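Local coordinates for vivid PAS protein VVD (Neurospora crassa, PDB 3D72) that senses blue light through a flavin-binding LOV domain of the PAS family and, on light activation, forms a rapidly exchanging dimer, at residues 13-18 and 140-145; 116-119 and 123-126. The protein carries 1 engineered substitution. All coordinates share one frame; numbering follows the deposited sequence.

Contact 1 of 2, residues 13-18 and 140-145. With FAD (flavin-adenine dinucleotide), chain C.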
loop_
_atom_site.group_PDB
_atom_site.type_symbol
_atom_site.label_atom_id
_atom_site.label_comp_id
_atom_site.label_asym_id
_atom_site.label_seq_id
_atom_site.Cartn_x
_atom_site.Cartn_y
_atom_site.Cartn_z
ATOM N N MET A 13 -0.142 -0.520 6.509
ATOM C CA MET A 13 -0.552 -0.500 5.097
ATOM C C MET A 13 -0.403 0.887 4.486
ATOM O O MET A 13 0.124 1.033 3.371
ATOM C CB MET A 13 -1.997 -0.976 4.936
ATOM C CG MET A 13 -2.188 -2.434 5.270
ATOM S SD MET A 13 -3.756 -3.065 4.629
ATOM C CE MET A 13 -4.857 -2.490 5.859
ATOM N N GLY A 14 -0.859 1.907 5.213
ATOM C CA GLY A 14 -0.755 3.258 4.705
ATOM C C GLY A 14 0.691 3.644 4.476
ATOM O O GLY A 14 1.007 4.323 3.497
ATOM N N TYR A 15 1.570 3.206 5.373
ATOM C CA TYR A 15 2.983 3.530 5.249
ATOM C C TYR A 15 3.635 2.805 4.079
ATOM O O TYR A 15 4.517 3.358 3.425
ATOM C CB TYR A 15 3.724 3.226 6.553
ATOM C CG TYR A 15 3.226 4.043 7.730
ATOM C CD1 TYR A 15 2.649 5.304 7.544
ATOM C CD2 TYR A 15 3.339 3.562 9.033
ATOM C CE1 TYR A 15 2.196 6.065 8.629
ATOM C CE2 TYR A 15 2.894 4.316 10.123
ATOM C CZ TYR A 15 2.324 5.561 9.914
ATOM O OH TYR A 15 1.877 6.289 10.994
ATOM N N LEU A 16 3.199 1.579 3.805
ATOM C CA LEU A 16 3.751 0.839 2.666
ATOM C C LEU A 16 3.322 1.555 1.383
ATOM O O LEU A 16 4.112 1.700 0.451
ATOM C CB LEU A 16 3.251 -0.605 2.660
ATOM C CG LEU A 16 3.876 -1.519 3.721
ATOM C CD1 LEU A 16 3.045 -2.786 3.867
ATOM C CD2 LEU A 16 5.310 -1.868 3.321
ATOM N N ILE A 17 2.072 2.015 1.340
ATOM C CA ILE A 17 1.579 2.743 0.174
ATOM C C ILE A 17 2.378 4.036 0.035
ATOM O O ILE A 17 2.788 4.417 -1.059
ATOM C CB ILE A 17 0.066 3.048 0.319
ATOM C CG1 ILE A 17 -0.724 1.741 0.192
ATOM C CG2 ILE A 17 -0.388 4.048 -0.739
ATOM C CD1 ILE A 17 -2.177 1.855 0.628
ATOM N N GLN A 18 2.622 4.704 1.156
ATOM C CA GLN A 18 3.384 5.944 1.135
ATOM C C GLN A 18 4.774 5.706 0.550
ATOM O O GLN A 18 5.261 6.492 -0.273
ATOM C CB GLN A 18 3.513 6.489 2.553
ATOM C CG GLN A 18 4.378 7.723 2.662
ATOM C CD GLN A 18 4.592 8.145 4.098
ATOM O OE1 GLN A 18 3.679 8.050 4.930
ATOM N NE2 GLN A 18 5.795 8.630 4.397
ATOM N N TYR A 140 8.401 13.401 9.338
ATOM C CA TYR A 140 8.963 12.071 9.563
ATOM C C TYR A 140 8.869 11.696 11.035
ATOM O O TYR A 140 9.391 12.406 11.901
ATOM C CB TYR A 140 10.418 12.024 9.095
ATOM C CG TYR A 140 10.556 12.020 7.587
ATOM C CD1 TYR A 140 9.921 11.049 6.815
ATOM C CD2 TYR A 140 11.335 12.972 6.935
ATOM C CE1 TYR A 140 10.056 11.023 5.430
ATOM C CE2 TYR A 140 11.475 12.958 5.547
ATOM C CZ TYR A 140 10.833 11.980 4.804
ATOM O OH TYR A 140 10.956 11.960 3.434
ATOM N N ARG A 141 8.204 10.577 11.316
ATOM C CA ARG A 141 8.005 10.113 12.691
ATOM C C ARG A 141 8.527 8.691 12.900
ATOM O O ARG A 141 9.030 8.343 13.973
ATOM C CB ARG A 141 6.507 10.173 13.031
ATOM C CG ARG A 141 6.078 9.475 14.333
ATOM C CD ARG A 141 6.721 10.115 15.545
ATOM N NE ARG A 141 6.451 9.364 16.771
ATOM C CZ ARG A 141 5.376 9.512 17.543
ATOM N NH1 ARG A 141 5.239 8.764 18.630
ATOM N NH2 ARG A 141 4.443 10.410 17.247
ATOM N N TYR A 142 8.419 7.873 11.860
ATOM C CA TYR A 142 8.861 6.489 11.956
ATOM C C TYR A 142 9.856 6.138 10.872
ATOM O O TYR A 142 10.105 6.911 9.959
ATOM C CB TYR A 142 7.674 5.537 11.794
ATOM C CG TYR A 142 6.563 5.759 12.776
ATOM C CD1 TYR A 142 5.379 6.385 12.396
ATOM C CD2 TYR A 142 6.703 5.355 14.095
ATOM C CE1 TYR A 142 4.355 6.606 13.321
ATOM C CE2 TYR A 142 5.691 5.575 15.026
ATOM C CZ TYR A 142 4.528 6.197 14.631
ATOM O OH TYR A 142 3.550 6.438 15.564
ATOM N N SER A 143 10.418 4.947 10.990
ATOM C CA SER A 143 11.322 4.436 9.973
ATOM C C SER A 143 10.847 3.016 9.730
ATOM O O SER A 143 10.613 2.269 10.688
ATOM C CB SER A 143 12.772 4.407 10.456
ATOM O OG SER A 143 13.607 3.862 9.437
ATOM N N MET A 144 10.668 2.644 8.463
ATOM C CA MET A 144 10.251 1.286 8.146
ATOM C C MET A 144 11.465 0.543 7.611
ATOM O O MET A 144 12.149 1.020 6.694
ATOM C CB MET A 144 9.131 1.252 7.098
ATOM C CG MET A 144 8.629 -0.181 6.803
ATOM S SD MET A 144 7.019 -0.327 5.955
ATOM C CE MET A 144 5.902 0.354 7.255
ATOM N N GLY A 145 11.743 -0.605 8.213
ATOM C CA GLY A 145 12.869 -1.413 7.784
ATOM C C GLY A 145 12.406 -2.695 7.129
ATOM O O GLY A 145 11.432 -3.304 7.549
HETATM P PA FAD C . 26.243 3.233 17.374
HETATM O O1A FAD C . 25.860 2.362 18.518
HETATM O O2A FAD C . 26.547 4.654 17.665
HETATM O O5B FAD C . 27.468 2.551 16.631
HETATM C C5B FAD C . 28.128 3.125 15.485
HETATM C C4B FAD C . 29.401 2.321 15.239
HETATM O O4B FAD C . 30.084 2.947 14.137
HETATM C C3B FAD C . 30.387 2.266 16.425
HETATM O O3B FAD C . 30.766 0.969 16.808
HETATM C C2B FAD C . 31.573 3.127 16.004
HETATM O O2B FAD C . 32.855 2.700 16.386
HETATM C C1B FAD C . 31.427 3.305 14.490
HETATM N N9A FAD C . 31.615 4.666 14.027
HETATM C C8A FAD C . 30.898 5.778 14.373
HETATM N N7A FAD C . 31.307 6.886 13.800
HETATM C C5A FAD C . 32.390 6.478 13.041
HETATM C C6A FAD C . 33.277 7.204 12.169
HETATM N N6A FAD C . 33.161 8.523 11.987
HETATM N N1A FAD C . 34.268 6.512 11.537
HETATM C C2A FAD C . 34.360 5.171 11.747
HETATM N N3A FAD C . 33.584 4.385 12.529
HETATM C C4A FAD C . 32.592 5.143 13.169
HETATM N N1 FAD C . 20.219 -3.192 12.466
HETATM C C2 FAD C . 20.475 -4.513 12.282
HETATM O O2 FAD C . 21.575 -5.023 12.559
HETATM N N3 FAD C . 19.477 -5.339 11.742
HETATM C C4 FAD C . 18.193 -4.919 11.388
HETATM O O4 FAD C . 17.380 -5.738 10.903
HETATM C C4X FAD C . 17.941 -3.543 11.570
HETATM N N5 FAD C . 16.666 -3.041 11.249
HETATM C C5X FAD C . 16.438 -1.691 11.447
HETATM C C6 FAD C . 15.150 -1.161 11.126
HETATM C C7 FAD C . 14.842 0.163 11.330
HETATM C C7M FAD C . 13.437 0.634 10.930
HETATM C C8 FAD C . 15.790 1.038 11.916
HETATM C C8M FAD C . 15.506 2.501 12.191
HETATM C C9 FAD C . 17.099 0.527 12.241
HETATM C C9A FAD C . 17.440 -0.820 12.027
HETATM N N10 FAD C . 18.749 -1.373 12.332
HETATM C C10 FAD C . 18.966 -2.720 12.148
HETATM C "C1'" FAD C . 19.868 -0.540 12.857
HETATM C "C2'" FAD C . 20.012 -0.266 14.334
HETATM O "O2'" FAD C . 18.707 -0.098 14.899
HETATM C "C3'" FAD C . 20.923 0.975 14.485
HETATM O "O3'" FAD C . 20.297 2.080 13.836
HETATM C "C4'" FAD C . 22.341 0.765 13.855
HETATM O "O4'" FAD C . 23.024 -0.245 14.572
HETATM C "C5'" FAD C . 23.186 2.049 13.839
HETATM O "O5'" FAD C . 22.896 2.888 14.968
HETATM P P FAD C . 23.543 2.662 16.399
HETATM O O1P FAD C . 22.729 3.444 17.334
HETATM O O2P FAD C . 23.665 1.214 16.694
HETATM O O3P FAD C . 25.020 3.288 16.358
#
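Tyr-15 and Leu-16 of helix 12-21 pack on Tyr-142 and Met-144 of strand 140-146, so that an N-terminal helix lies across the antiparallel sheet of the PAS (LOV) fold. The segment axes cross at -76°. No hydrogen bond joins the segments. The two tyrosine rings meet obliquely, with their planes 41° apart and centroids 5.7 Å apart. Toward Tyr-142 it is the phenol end of Tyr-15 that touches: its OH lies 3.4 Å from CE1 of Tyr-142. Val-133 and Leu-40 of the adjoining strands also touch the Tyr-15 side chain. With an alanine here the ring and its OH are gone, which would probably open a gap beside Tyr-142 CD1 and CE1. The Met-144 methyl, CE, sits at the edge of the Tyr-15 ring, 3.7 Å from Tyr-15 CB. Met-144 starts with CG anti to the backbone N (chi1 -177°) and bends at its last torsion, which turns CE to Tyr-15 while SD faces Leu-16. Next to Met-144 the strand borders the flavin. Ser-143 O is 3.3 Å from FAD C7M, and Ser-143 OG is 3.6 Å from FAD C8M. Leu-16 crosses Met-144 at about a right angle, with Leu-16 CD2 3.5 Å from Met-144 SD.

Contact 2 of 2, residues 116-119 and 123-126. With FAD (flavin-adenine dinucleotide), chain C.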
loop_
_atom_site.group_PDB
_atom_site.type_symbol
_atom_site.label_atom_id
_atom_site.label_comp_id
_atom_site.label_asym_id
_atom_site.label_seq_id
_atom_site.Cartn_x
_atom_site.Cartn_y
_atom_site.Cartn_z
ATOM N N ASN A 116 24.079 -10.315 10.972
ATOM C CA ASN A 116 23.116 -10.430 12.064
ATOM C C ASN A 116 23.077 -11.867 12.567
ATOM O O ASN A 116 23.633 -12.784 11.949
ATOM C CB ASN A 116 21.703 -10.026 11.603
ATOM C CG ASN A 116 21.460 -8.509 11.638
ATOM O OD1 ASN A 116 20.348 -8.054 11.362
ATOM N ND2 ASN A 116 22.484 -7.733 11.978
ATOM N N PHE A 117 22.415 -12.071 13.695
ATOM C CA PHE A 117 22.319 -13.399 14.283
ATOM C C PHE A 117 20.895 -13.699 14.733
ATOM O O PHE A 117 20.238 -12.850 15.332
ATOM C CB PHE A 117 23.267 -13.506 15.484
ATOM C CG PHE A 117 24.703 -13.264 15.143
ATOM C CD1 PHE A 117 25.532 -14.319 14.773
ATOM C CD2 PHE A 117 25.219 -11.977 15.159
ATOM C CE1 PHE A 117 26.855 -14.091 14.408
ATOM C CE2 PHE A 117 26.538 -11.726 14.796
ATOM C CZ PHE A 117 27.365 -12.798 14.420
ATOM N N LYS A 118 20.438 -14.902 14.431
ATOM C CA LYS A 118 19.107 -15.323 14.817
ATOM C C LYS A 118 19.174 -15.653 16.306
ATOM O O LYS A 118 20.256 -15.722 16.891
ATOM C CB LYS A 118 18.686 -16.536 13.991
ATOM C CG LYS A 118 18.759 -16.301 12.483
ATOM C CD LYS A 118 18.114 -17.438 11.722
ATOM C CE LYS A 118 18.114 -17.178 10.225
ATOM N NZ LYS A 118 17.339 -18.222 9.497
ATOM N N LYS A 119 17.995 -15.851 16.942
ATOM C CA LYS A 119 17.927 -16.149 18.365
ATOM C C LYS A 119 18.794 -17.336 18.780
ATOM O O LYS A 119 19.401 -17.326 19.855
ATOM C CB LYS A 119 16.466 -16.420 18.764
ATOM C CG LYS A 119 16.246 -16.737 20.254
ATOM C CD LYS A 119 14.772 -17.018 20.545
ATOM C CE LYS A 119 14.559 -17.490 21.978
ATOM N NZ LYS A 119 15.066 -16.500 22.962
ATOM N N ARG A 123 24.398 -17.251 12.366
ATOM C CA ARG A 123 24.869 -16.067 11.659
ATOM C C ARG A 123 24.296 -15.989 10.249
ATOM O O ARG A 123 24.203 -16.996 9.544
ATOM C CB ARG A 123 26.398 -16.093 11.562
ATOM C CG ARG A 123 26.994 -15.033 10.647
ATOM C CD ARG A 123 28.490 -15.246 10.473
ATOM N NE ARG A 123 29.083 -14.341 9.489
ATOM C CZ ARG A 123 29.991 -13.419 9.783
ATOM N NH1 ARG A 123 30.413 -13.274 11.033
ATOM N NH2 ARG A 123 30.479 -12.639 8.834
ATOM N N PHE A 124 23.904 -14.788 9.845
ATOM C CA PHE A 124 23.396 -14.578 8.499
ATOM C C PHE A 124 23.669 -13.155 8.050
ATOM O O PHE A 124 23.946 -12.274 8.869
ATOM C CB PHE A 124 21.893 -14.901 8.395
ATOM C CG PHE A 124 20.979 -13.908 9.069
ATOM C CD1 PHE A 124 20.726 -13.982 10.436
ATOM C CD2 PHE A 124 20.337 -12.925 8.321
ATOM C CE1 PHE A 124 19.839 -13.094 11.048
ATOM C CE2 PHE A 124 19.449 -12.033 8.922
ATOM C CZ PHE A 124 19.201 -12.114 10.285
ATOM N N VAL A 125 23.641 -12.943 6.739
ATOM C CA VAL A 125 23.850 -11.615 6.188
ATOM C C VAL A 125 22.461 -11.070 5.898
ATOM O O VAL A 125 21.693 -11.654 5.135
ATOM C CB VAL A 125 24.672 -11.655 4.885
ATOM C CG1 VAL A 125 24.947 -10.237 4.401
ATOM C CG2 VAL A 125 25.984 -12.400 5.125
ATOM N N ASN A 126 22.143 -9.949 6.533
ATOM C CA ASN A 126 20.845 -9.309 6.392
ATOM C C ASN A 126 20.944 -8.148 5.412
ATOM O O ASN A 126 21.714 -7.215 5.625
ATOM C CB ASN A 126 20.412 -8.801 7.776
ATOM C CG ASN A 126 18.977 -8.310 7.824
ATOM O OD1 ASN A 126 18.339 -8.070 6.801
ATOM N ND2 ASN A 126 18.467 -8.138 9.046
HETATM P PA FAD C . 26.243 3.233 17.374
HETATM O O1A FAD C . 25.860 2.362 18.518
HETATM O O2A FAD C . 26.547 4.654 17.665
HETATM O O5B FAD C . 27.468 2.551 16.631
HETATM C C5B FAD C . 28.128 3.125 15.485
HETATM C C4B FAD C . 29.401 2.321 15.239
HETATM O O4B FAD C . 30.084 2.947 14.137
HETATM C C3B FAD C . 30.387 2.266 16.425
HETATM O O3B FAD C . 30.766 0.969 16.808
HETATM C C2B FAD C . 31.573 3.127 16.004
HETATM O O2B FAD C . 32.855 2.700 16.386
HETATM C C1B FAD C . 31.427 3.305 14.490
HETATM N N9A FAD C . 31.615 4.666 14.027
HETATM C C8A FAD C . 30.898 5.778 14.373
HETATM N N7A FAD C . 31.307 6.886 13.800
HETATM C C5A FAD C . 32.390 6.478 13.041
HETATM C C6A FAD C . 33.277 7.204 12.169
HETATM N N6A FAD C . 33.161 8.523 11.987
HETATM N N1A FAD C . 34.268 6.512 11.537
HETATM C C2A FAD C . 34.360 5.171 11.747
HETATM N N3A FAD C . 33.584 4.385 12.529
HETATM C C4A FAD C . 32.592 5.143 13.169
HETATM N N1 FAD C . 20.219 -3.192 12.466
HETATM C C2 FAD C . 20.475 -4.513 12.282
HETATM O O2 FAD C . 21.575 -5.023 12.559
HETATM N N3 FAD C . 19.477 -5.339 11.742
HETATM C C4 FAD C . 18.193 -4.919 11.388
HETATM O O4 FAD C . 17.380 -5.738 10.903
HETATM C C4X FAD C . 17.941 -3.543 11.570
HETATM N N5 FAD C . 16.666 -3.041 11.249
HETATM C C5X FAD C . 16.438 -1.691 11.447
HETATM C C6 FAD C . 15.150 -1.161 11.126
HETATM C C7 FAD C . 14.842 0.163 11.330
HETATM C C7M FAD C . 13.437 0.634 10.930
HETATM C C8 FAD C . 15.790 1.038 11.916
HETATM C C8M FAD C . 15.506 2.501 12.191
HETATM C C9 FAD C . 17.099 0.527 12.241
HETATM C C9A FAD C . 17.440 -0.820 12.027
HETATM N N10 FAD C . 18.749 -1.373 12.332
HETATM C C10 FAD C . 18.966 -2.720 12.148
HETATM C "C1'" FAD C . 19.868 -0.540 12.857
HETATM C "C2'" FAD C . 20.012 -0.266 14.334
HETATM O "O2'" FAD C . 18.707 -0.098 14.899
HETATM C "C3'" FAD C . 20.923 0.975 14.485
HETATM O "O3'" FAD C . 20.297 2.080 13.836
HETATM C "C4'" FAD C . 22.341 0.765 13.855
HETATM O "O4'" FAD C . 23.024 -0.245 14.572
HETATM C "C5'" FAD C . 23.186 2.049 13.839
HETATM O "O5'" FAD C . 22.896 2.888 14.968
HETATM P P FAD C . 23.543 2.662 16.399
HETATM O O1P FAD C . 22.729 3.444 17.334
HETATM O O2P FAD C . 23.665 1.214 16.694
HETATM O O3P FAD C . 25.020 3.288 16.358
#
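Asn-116 binds the pyrimidine edge of the flavin through both ends of its side-chain amide. FAD N3 donates to Asn-116 OD1 at 2.9 Å, nearly straight at 173°. Asn-116 ND2 donates to FAD O2, also at 2.9 Å. The same OD1 accepts a second bond, from Asn-126 ND2 at 3.0 Å. This donor comes from above the carbonyl plane of Asn-116, and the two amides stand 82° apart. Two donors thus grip one oxygen of the FAD pocket, which probably fixes the rotation of the Asn-116 amide. Asn-126 OD1 is in turn held by the backbone N of Cys-148. Asn-116 and Phe-124 form an antiparallel hydrogen-bonded pair: Asn-116 N bonds Phe-124 O, and Phe-124 N returns a bond to Asn-116 O. Phe-124 has CG between its backbone N and carbonyl carbon (chi1 72°), which brings the ring against Asn-116 CB. That CB makes a CH-pi contact over one face, 3.9 Å from the ring centroid. Lys-118 CG lies 3.7 Å from Phe-124 CD1, while its NZ reaches a salt bridge with Glu-149. On the opposite face of the hairpin, Phe-117 and Arg-123 form the next, non-hydrogen-bonded pair, with Phe-117 CE1 3.5 Å from Arg-123 CB. Strands 110-117 and 123-134 form this hairpin at the margin of the LOV (PAS) sheet, where Met-60 of helix 55-61 touches Phe-124 and Asn-126.

Overall arrangement
Both contacts reach the same antiparallel sheet, whose strands 123-134 and 140-146 are neighbours. They lie on opposite sides of the chain's centre, with their own centres about 24 Å apart and no direct touch. Both are mainly buried, though contact 2 includes the exposed Arg-123. Contact 1 joins a helix to the sheet by apolar and aromatic packing alone. Contact 2 joins two sheet strands by backbone hydrogen bonds and adds a polar amide pair. FAD links them: contact 1 borders its dimethylbenzene end through backbone atoms and the Ser-143 side chain, and contact 2 binds its pyrimidine end through side chains. Along the chain, contact 2 is nested inside the loop that contact 1 closes.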